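Local coordinates for 14-3-3 protein (Cryptosporidium parvum, PDB 3EFZ) that probably binds phosphoserine-containing partner proteins as a 14-3-3 family adaptor in cell regulation, at residues I49-E54 against R141-K146; I127-L132 against K146-L151; A226-R231 against I247-V252. One frame throughout, in Å; residues are numbered along the deposited sequence.

Contact 1. Residues I49-E54 against R141-K146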
loop_
_atom_site.group_PDB
_atom_site.type_symbol
_atom_site.label_atom_id
_atom_site.label_comp_id
_atom_site.label_asym_id
_atom_site.label_seq_id
_atom_site.Cartn_x
_atom_site.Cartn_y
_atom_site.Cartn_z
ATOM N N ILE B 49 -10.420 -5.070 3.972
ATOM C CA ILE B 49 -11.369 -3.970 3.777
ATOM C C ILE B 49 -12.823 -4.447 3.703
ATOM O O ILE B 49 -13.676 -3.849 4.324
ATOM C CB ILE B 49 -10.976 -3.073 2.600
ATOM C CG1 ILE B 49 -9.789 -2.203 3.036
ATOM C CG2 ILE B 49 -12.132 -2.154 2.200
ATOM C CD1 ILE B 49 -8.982 -1.776 1.949
ATOM N N LYS B 50 -13.080 -5.549 2.996
ATOM C CA LYS B 50 -14.419 -6.134 2.932
ATOM C C LYS B 50 -14.967 -6.423 4.330
ATOM O O LYS B 50 -16.050 -5.960 4.680
ATOM C CB LYS B 50 -14.418 -7.427 2.108
ATOM C CG LYS B 50 -14.608 -7.225 0.643
ATOM C CD LYS B 50 -14.721 -8.548 -0.117
ATOM C CE LYS B 50 -16.179 -8.982 -0.320
ATOM N NZ LYS B 50 -16.988 -7.955 -1.062
ATOM N N VAL B 51 -14.209 -7.183 5.121
ATOM C CA VAL B 51 -14.600 -7.534 6.481
ATOM C C VAL B 51 -14.844 -6.295 7.355
ATOM O O VAL B 51 -15.911 -6.159 7.959
ATOM C CB VAL B 51 -13.593 -8.533 7.164
ATOM C CG1 VAL B 51 -14.011 -8.837 8.599
ATOM C CG2 VAL B 51 -13.517 -9.835 6.390
ATOM N N LEU B 52 -13.870 -5.389 7.423
ATOM C CA LEU B 52 -13.996 -4.211 8.308
ATOM C C LEU B 52 -15.198 -3.323 7.974
ATOM O O LEU B 52 -15.728 -2.601 8.825
ATOM C CB LEU B 52 -12.712 -3.377 8.276
ATOM C CG LEU B 52 -11.511 -3.988 9.019
ATOM C CD1 LEU B 52 -10.322 -3.038 8.982
ATOM C CD2 LEU B 52 -11.855 -4.329 10.473
ATOM N N THR B 53 -15.643 -3.429 6.733
ATOM C CA THR B 53 -16.477 -2.441 6.097
ATOM C C THR B 53 -17.886 -3.032 5.823
ATOM O O THR B 53 -18.893 -2.307 5.832
ATOM C CB THR B 53 -15.722 -1.973 4.819
ATOM O OG1 THR B 53 -15.365 -0.583 4.910
ATOM C CG2 THR B 53 -16.430 -2.305 3.565
ATOM N N GLU B 54 -17.955 -4.347 5.616
ATOM C CA GLU B 54 -19.228 -5.020 5.326
ATOM C C GLU B 54 -19.719 -5.904 6.474
ATOM O O GLU B 54 -20.847 -6.361 6.444
ATOM C CB GLU B 54 -19.136 -5.825 4.022
ATOM C CG GLU B 54 -18.785 -4.948 2.828
ATOM C CD GLU B 54 -18.501 -5.703 1.547
ATOM O OE1 GLU B 54 -18.364 -6.941 1.574
ATOM O OE2 GLU B 54 -18.402 -5.030 0.497
ATOM N N ARG B 141 -15.522 -10.010 15.058
ATOM C CA ARG B 141 -14.832 -9.543 16.271
ATOM C C ARG B 141 -13.503 -10.244 16.425
ATOM O O ARG B 141 -12.511 -9.611 16.749
ATOM C CB ARG B 141 -15.685 -9.744 17.524
ATOM C CG ARG B 141 -16.795 -8.743 17.661
ATOM C CD ARG B 141 -17.484 -8.900 19.012
ATOM N NE ARG B 141 -18.697 -8.105 19.104
ATOM C CZ ARG B 141 -19.453 -7.997 20.195
ATOM N NH1 ARG B 141 -19.109 -8.623 21.331
ATOM N NH2 ARG B 141 -20.542 -7.252 20.153
ATOM N N ALA B 142 -13.484 -11.556 16.195
ATOM C CA ALA B 142 -12.243 -12.325 16.243
ATOM C C ALA B 142 -11.286 -11.820 15.157
ATOM O O ALA B 142 -10.094 -11.692 15.397
ATOM C CB ALA B 142 -12.527 -13.837 16.092
ATOM N N PHE B 143 -11.829 -11.510 13.981
ATOM C CA PHE B 143 -11.051 -10.955 12.887
ATOM C C PHE B 143 -10.280 -9.688 13.308
ATOM O O PHE B 143 -9.086 -9.576 13.049
ATOM C CB PHE B 143 -11.955 -10.687 11.673
ATOM C CG PHE B 143 -11.242 -10.041 10.507
ATOM C CD1 PHE B 143 -10.795 -10.807 9.441
ATOM C CD2 PHE B 143 -11.013 -8.666 10.481
ATOM C CE1 PHE B 143 -10.138 -10.208 8.341
ATOM C CE2 PHE B 143 -10.354 -8.070 9.398
ATOM C CZ PHE B 143 -9.920 -8.845 8.333
ATOM N N CYS B 144 -10.975 -8.731 13.928
ATOM C CA CYS B 144 -10.356 -7.495 14.419
ATOM C C CYS B 144 -9.283 -7.713 15.508
ATOM O O CYS B 144 -8.272 -7.010 15.544
ATOM C CB CYS B 144 -11.432 -6.548 14.945
ATOM S SG CYS B 144 -12.626 -6.021 13.718
ATOM N N ILE B 145 -9.505 -8.689 16.387
ATOM C CA ILE B 145 -8.583 -8.979 17.485
ATOM C C ILE B 145 -7.303 -9.674 16.966
ATOM O O ILE B 145 -6.191 -9.369 17.425
ATOM C CB ILE B 145 -9.316 -9.771 18.602
ATOM C CG1 ILE B 145 -10.406 -8.888 19.230
ATOM C CG2 ILE B 145 -8.340 -10.318 19.680
ATOM C CD1 ILE B 145 -11.462 -9.661 20.038
ATOM N N LYS B 146 -7.451 -10.582 16.000
ATOM C CA LYS B 146 -6.287 -11.147 15.316
ATOM C C LYS B 146 -5.447 -10.031 14.659
ATOM O O LYS B 146 -4.210 -10.031 14.749
ATOM C CB LYS B 146 -6.693 -12.179 14.251
ATOM C CG LYS B 146 -5.591 -12.381 13.237
ATOM C CD LYS B 146 -5.973 -13.165 12.022
ATOM C CE LYS B 146 -4.821 -13.157 11.034
ATOM N NZ LYS B 146 -4.782 -11.932 10.214
#
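V51 and F143 reach for each other with matching first torsions: CG1 of V51 is anti to the backbone N (chi1 178°), and CG of F143 is turned the same way, which sends methyl and ring into the gap from opposite directions. V51 CG1 comes down over one face of the phenyl ring, 3.6 Å from the centroid of F143 and only 14° off the ring normal, a CH-pi contact placed over the middle of the ring. Its closest ring atom is F143 CD2, at 3.5 Å from V51 CG1. The second methyl, V51 CG2, lies on the same side of the ring, out toward its edge, 3.9 Å from F143 CE1. L52 meets the ring differently. Its side chain crosses that of F143 at about a right angle, and L52 CD2 lies at the ring edge, near its plane, 4.2 Å from F143 CE2. The same methyl has a closer neighbour in the sulfur of C144, with 3.7 Å between L52 CD2 and C144 SG, and so bridges two consecutive residues of the partner helix. The interface is apolar throughout; K50 and E54 pair with each other in a salt bridge within their own helix. F143 also packs on L194 of helix 193-207, and the hydroxyl of Y135 hydrogen-bonds to the carbonyl oxygen of L52, tying the end of helix 32-54 to the chain that leads into helix 138-158. The two short segments run at 127° with their axes 10.5 Å apart, a crossed helix pair that meets through four side chains, set within the all-helical bundle of the 14-3-3 fold.

Contact 2. Residues I127-L132 against K146-L151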
loop_
_atom_site.group_PDB
_atom_site.type_symbol
_atom_site.label_atom_id
_atom_site.label_comp_id
_atom_site.label_asym_id
_atom_site.label_seq_id
_atom_site.Cartn_x
_atom_site.Cartn_y
_atom_site.Cartn_z
ATOM N N ILE B 127 -9.095 2.704 16.422
ATOM C CA ILE B 127 -10.319 2.628 15.609
ATOM C C ILE B 127 -11.029 1.288 15.829
ATOM O O ILE B 127 -12.245 1.266 16.046
ATOM C CB ILE B 127 -10.068 2.857 14.084
ATOM C CG1 ILE B 127 -9.576 4.285 13.831
ATOM C CG2 ILE B 127 -11.355 2.584 13.257
ATOM C CD1 ILE B 127 -8.932 4.451 12.490
ATOM N N ILE B 128 -10.272 0.193 15.806
ATOM C CA ILE B 128 -10.840 -1.130 16.067
ATOM C C ILE B 128 -11.513 -1.171 17.449
ATOM O O ILE B 128 -12.675 -1.564 17.555
ATOM C CB ILE B 128 -9.785 -2.263 15.935
ATOM C CG1 ILE B 128 -9.433 -2.510 14.476
ATOM C CG2 ILE B 128 -10.267 -3.585 16.601
ATOM C CD1 ILE B 128 -8.306 -3.507 14.341
ATOM N N ASP B 129 -10.801 -0.725 18.489
ATOM C CA ASP B 129 -11.329 -0.753 19.855
ATOM C C ASP B 129 -12.615 0.060 20.079
ATOM O O ASP B 129 -13.515 -0.394 20.811
ATOM C CB ASP B 129 -10.235 -0.398 20.855
ATOM C CG ASP B 129 -9.294 -1.550 21.080
ATOM O OD1 ASP B 129 -9.721 -2.703 20.846
ATOM O OD2 ASP B 129 -8.143 -1.322 21.491
ATOM N N ASP B 130 -12.709 1.223 19.423
ATOM C CA ASP B 130 -13.895 2.084 19.530
ATOM C C ASP B 130 -15.120 1.515 18.808
ATOM O O ASP B 130 -16.249 1.917 19.087
ATOM C CB ASP B 130 -13.599 3.500 19.007
ATOM C CG ASP B 130 -12.649 4.281 19.907
ATOM O OD1 ASP B 130 -12.614 4.025 21.131
ATOM O OD2 ASP B 130 -11.935 5.165 19.384
ATOM N N ASN B 131 -14.890 0.582 17.886
ATOM C CA ASN B 131 -15.944 0.034 17.028
ATOM C C ASN B 131 -16.164 -1.466 17.145
ATOM O O ASN B 131 -17.085 -2.016 16.522
ATOM C CB ASN B 131 -15.651 0.382 15.563
ATOM C CG ASN B 131 -15.813 1.861 15.275
ATOM O OD1 ASN B 131 -16.934 2.340 15.091
ATOM N ND2 ASN B 131 -14.696 2.597 15.227
ATOM N N LEU B 132 -15.325 -2.123 17.933
ATOM C CA LEU B 132 -15.374 -3.564 18.095
ATOM C C LEU B 132 -16.795 -4.072 18.353
ATOM O O LEU B 132 -17.258 -5.014 17.708
ATOM C CB LEU B 132 -14.434 -3.998 19.229
ATOM C CG LEU B 132 -14.173 -5.496 19.322
ATOM C CD1 LEU B 132 -13.572 -5.955 18.010
ATOM C CD2 LEU B 132 -13.252 -5.801 20.499
ATOM N N LYS B 146 -7.451 -10.582 16.000
ATOM C CA LYS B 146 -6.287 -11.147 15.316
ATOM C C LYS B 146 -5.447 -10.031 14.659
ATOM O O LYS B 146 -4.210 -10.031 14.749
ATOM C CB LYS B 146 -6.693 -12.179 14.251
ATOM C CG LYS B 146 -5.591 -12.381 13.237
ATOM C CD LYS B 146 -5.973 -13.165 12.022
ATOM C CE LYS B 146 -4.821 -13.157 11.034
ATOM N NZ LYS B 146 -4.782 -11.932 10.214
ATOM N N LEU B 147 -6.147 -9.099 14.008
ATOM C CA LEU B 147 -5.565 -7.944 13.355
ATOM C C LEU B 147 -4.745 -7.083 14.322
ATOM O O LEU B 147 -3.638 -6.654 13.990
ATOM C CB LEU B 147 -6.701 -7.125 12.744
ATOM C CG LEU B 147 -6.409 -6.111 11.663
ATOM C CD1 LEU B 147 -7.608 -5.971 10.710
ATOM C CD2 LEU B 147 -6.025 -4.764 12.316
ATOM N N LYS B 148 -5.285 -6.839 15.516
ATOM C CA LYS B 148 -4.522 -6.174 16.581
ATOM C C LYS B 148 -3.298 -6.997 16.986
ATOM O O LYS B 148 -2.252 -6.432 17.302
ATOM C CB LYS B 148 -5.392 -5.895 17.805
ATOM C CG LYS B 148 -6.530 -4.894 17.580
ATOM C CD LYS B 148 -7.046 -4.350 18.889
ATOM C CE LYS B 148 -7.830 -5.405 19.707
ATOM N NZ LYS B 148 -8.170 -4.915 21.076
ATOM N N GLY B 149 -3.450 -8.322 17.002
ATOM C CA GLY B 149 -2.347 -9.251 17.214
ATOM C C GLY B 149 -1.240 -9.086 16.202
ATOM O O GLY B 149 -0.074 -8.956 16.595
ATOM N N ASP B 150 -1.610 -9.058 14.910
ATOM C CA ASP B 150 -0.688 -8.748 13.810
ATOM C C ASP B 150 0.025 -7.409 13.973
ATOM O O ASP B 150 1.242 -7.338 13.813
ATOM C CB ASP B 150 -1.394 -8.763 12.436
ATOM C CG ASP B 150 -1.993 -10.116 12.084
ATOM O OD1 ASP B 150 -1.557 -11.164 12.591
ATOM O OD2 ASP B 150 -2.909 -10.124 11.270
ATOM N N LEU B 151 -0.728 -6.350 14.256
ATOM C CA LEU B 151 -0.156 -5.013 14.467
ATOM C C LEU B 151 0.775 -4.915 15.680
ATOM O O LEU B 151 1.775 -4.217 15.627
ATOM C CB LEU B 151 -1.248 -3.939 14.568
ATOM C CG LEU B 151 -2.126 -3.649 13.342
ATOM C CD1 LEU B 151 -3.155 -2.640 13.733
ATOM C CD2 LEU B 151 -1.328 -3.168 12.121
#
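K148 reaches across to I128 and D129 with each part of its long chain in turn. From CB, the first torsion sets CG anti to the carbonyl carbon (chi1 -65°), and this methylene lies 3.9 Å from I128 CD1. CD continues past the branch methyl of the same isoleucine, with K148 CD 4.0 Å from I128 CG2, the two side chains sliding by each other in opposite directions. A bend at chi3 (-70°) then turns the chain toward D129: CE comes within 3.5 Å of D129 OD1, and NZ closes a salt bridge to that oxygen at 2.7 Å, on its syn lone pair. The aliphatic part of the lysine is thus packed against isoleucine while its charge is met by the carboxylate of the exposed D129. Deeper in, I128 CD1 presses on L147 CD2 at 3.3 Å, tighter than ordinary van der Waals contact. K146, on the same helix, turns its ammonium to D150 instead. D150 OD1 in turn accepts from N201 and Y175, and lies in a long, weak ion pair with R153, a predicted phosphoserine-contacting residue. The segments, on helices 100-131 and 138-158, run nearly antiparallel, at 159°, with helix 63-81 also touching this layer through R72 on L147 and helix 161-185 through F174 on K148.

Contact 3. Residues A226-R231 against I247-V252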
loop_
_atom_site.group_PDB
_atom_site.type_symbol
_atom_site.label_atom_id
_atom_site.label_comp_id
_atom_site.label_asym_id
_atom_site.label_seq_id
_atom_site.Cartn_x
_atom_site.Cartn_y
_atom_site.Cartn_z
ATOM N N ALA B 226 -5.514 -31.497 13.659
ATOM C CA ALA B 226 -6.857 -31.181 14.136
ATOM C C ALA B 226 -7.783 -30.855 12.959
ATOM O O ALA B 226 -8.959 -31.240 12.959
ATOM C CB ALA B 226 -6.814 -30.023 15.128
ATOM N N ALA B 227 -7.242 -30.153 11.959
ATOM C CA ALA B 227 -7.998 -29.775 10.761
ATOM C C ALA B 227 -8.339 -30.980 9.907
ATOM O O ALA B 227 -9.457 -31.096 9.417
ATOM C CB ALA B 227 -7.230 -28.759 9.942
ATOM N N GLU B 228 -7.360 -31.866 9.735
ATOM C CA GLU B 228 -7.496 -33.079 8.941
ATOM C C GLU B 228 -8.501 -34.054 9.577
ATOM O O GLU B 228 -9.278 -34.715 8.875
ATOM C CB GLU B 228 -6.117 -33.728 8.767
ATOM C CG GLU B 228 -5.865 -34.369 7.405
ATOM C CD GLU B 228 -6.012 -33.393 6.242
ATOM O OE1 GLU B 228 -5.101 -32.575 6.012
ATOM O OE2 GLU B 228 -7.042 -33.461 5.550
ATOM N N ASN B 229 -8.494 -34.121 10.906
ATOM C CA ASN B 229 -9.479 -34.908 11.643
ATOM C C ASN B 229 -10.854 -34.215 11.738
ATOM O O ASN B 229 -11.742 -34.672 12.456
ATOM C CB ASN B 229 -8.933 -35.339 13.018
ATOM C CG ASN B 229 -7.836 -36.404 12.910
ATOM O OD1 ASN B 229 -6.707 -36.124 12.487
ATOM N ND2 ASN B 229 -8.169 -37.636 13.299
ATOM N N SER B 230 -10.999 -33.098 11.023
ATOM C CA SER B 230 -12.301 -32.513 10.666
ATOM C C SER B 230 -12.576 -32.926 9.229
ATOM O O SER B 230 -11.645 -33.128 8.463
ATOM C CB SER B 230 -12.256 -30.991 10.759
ATOM O OG SER B 230 -12.239 -30.568 12.104
ATOM N N ARG B 231 -13.840 -33.031 8.850
ATOM C CA ARG B 231 -14.230 -33.765 7.629
ATOM C C ARG B 231 -14.192 -35.252 7.916
ATOM O O ARG B 231 -14.646 -35.686 8.970
ATOM C CB ARG B 231 -13.374 -33.409 6.386
ATOM C CG ARG B 231 -12.091 -34.234 6.143
ATOM C CD ARG B 231 -11.619 -34.103 4.692
ATOM N NE ARG B 231 -10.229 -33.652 4.595
ATOM C CZ ARG B 231 -9.792 -32.738 3.726
ATOM N NH1 ARG B 231 -8.513 -32.386 3.712
ATOM N NH2 ARG B 231 -10.632 -32.159 2.872
ATOM N N ILE B 247 0.564 -23.923 3.457
ATOM C CA ILE B 247 1.580 -23.038 4.032
ATOM C C ILE B 247 2.096 -23.571 5.371
ATOM O O ILE B 247 3.304 -23.557 5.622
ATOM C CB ILE B 247 1.068 -21.578 4.196
ATOM C CG1 ILE B 247 0.745 -20.963 2.831
ATOM C CG2 ILE B 247 2.099 -20.718 4.943
ATOM C CD1 ILE B 247 -0.148 -19.732 2.889
ATOM N N LEU B 248 1.178 -24.045 6.213
ATOM C CA LEU B 248 1.532 -24.622 7.512
ATOM C C LEU B 248 2.379 -25.886 7.359
ATOM O O LEU B 248 3.374 -26.063 8.066
ATOM C CB LEU B 248 0.277 -24.902 8.359
ATOM C CG LEU B 248 -0.450 -23.708 8.991
ATOM C CD1 LEU B 248 -1.884 -24.061 9.346
ATOM C CD2 LEU B 248 0.293 -23.197 10.212
ATOM N N ARG B 249 1.981 -26.751 6.430
ATOM C CA ARG B 249 2.724 -27.975 6.122
ATOM C C ARG B 249 4.112 -27.698 5.549
ATOM O O ARG B 249 5.087 -28.314 5.975
ATOM C CB ARG B 249 1.937 -28.861 5.157
ATOM C CG ARG B 249 0.858 -29.677 5.822
ATOM C CD ARG B 249 0.243 -30.658 4.832
ATOM N NE ARG B 249 -0.501 -31.723 5.504
ATOM C CZ ARG B 249 -1.829 -31.767 5.624
ATOM N NH1 ARG B 249 -2.588 -30.798 5.120
ATOM N NH2 ARG B 249 -2.402 -32.792 6.250
ATOM N N ASP B 250 4.182 -26.783 4.582
ATOM C CA ASP B 250 5.442 -26.384 3.961
ATOM C C ASP B 250 6.438 -25.865 4.986
ATOM O O ASP B 250 7.636 -26.137 4.898
ATOM C CB ASP B 250 5.209 -25.307 2.897
ATOM C CG ASP B 250 4.500 -25.838 1.662
ATOM O OD1 ASP B 250 4.282 -27.066 1.565
ATOM O OD2 ASP B 250 4.155 -25.019 0.780
ATOM N N ASN B 251 5.935 -25.118 5.962
ATOM C CA ASN B 251 6.797 -24.531 6.973
ATOM C C ASN B 251 7.329 -25.533 7.993
ATOM O O ASN B 251 8.491 -25.436 8.396
ATOM C CB ASN B 251 6.108 -23.354 7.651
ATOM C CG ASN B 251 6.224 -22.092 6.845
ATOM O OD1 ASN B 251 7.106 -21.279 7.091
ATOM N ND2 ASN B 251 5.360 -21.933 5.853
ATOM N N VAL B 252 6.492 -26.489 8.397
ATOM C CA VAL B 252 6.933 -27.549 9.310
ATOM C C VAL B 252 7.996 -28.438 8.655
ATOM O O VAL B 252 8.981 -28.802 9.306
ATOM C CB VAL B 252 5.765 -28.421 9.859
ATOM C CG1 VAL B 252 6.283 -29.408 10.883
ATOM C CG2 VAL B 252 4.705 -27.563 10.513
#
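R249 reaches E228 from segment 247-252 of helix 239-256; I247, where the segment begins, packs on L200 of helix 193-207, as does L248 after it. The carbonyl oxygen of I247 accepts twice from N251: from the backbone N at 3.1 Å and from ND2, the two donors approaching from opposite faces of its plane. R249 then makes the crossing itself. Its chain is extended from CG to NE, and the guanidinium meets the carboxylate of E228 with an edge, the two planes 34° apart. R249 NH2 gives the shorter, straighter bond, 2.7 Å to E228 OE1 with an N-H...O angle of 161°, reaching that oxygen on its anti side and somewhat out of the carboxylate plane; R249 NH1 adds a weak one to the same OE1 at 3.2 Å. The other oxygen is spoken for from its own segment: R231 NH1 lies 2.6 Å from E228 OE2, on its syn lone pair. R231 also makes a cation-pi contact with F237. E228 bends at chi2 (58°), and its carboxylate ends up between two guanidinium groups, which should stabilise its charged form. Further along, V252 packs on M217, A220 and N221 of helix 213-228. The result is a surface salt-bridge network of E228, R231 and R249, linking the last turn of helix 213-228 and the residues after it to helix 239-256 in the C-terminal helical hairpin of the 14-3-3 fold.

In the fold
Contacts 1 and 2 are neighbours, their centres 8 Å apart on the same side of the chain's centre, and both use helix 138-158, with K146 common to their segments. Along the sequence they interleave, so this helix meets helix 32-54 with one part and helix 100-131 with the next; C144 CB touches I128 CG2 at 3.6 Å between them. Contact 3 follows both in the chain and lies about 24 Å and 27 Å, centre to centre, from contacts 1 and 2, where helices 213-228 and 239-256 meet. The first two thus join helices 32-54 and 100-131 to helix 138-158, midway along the chain, and the third connects the last two helices.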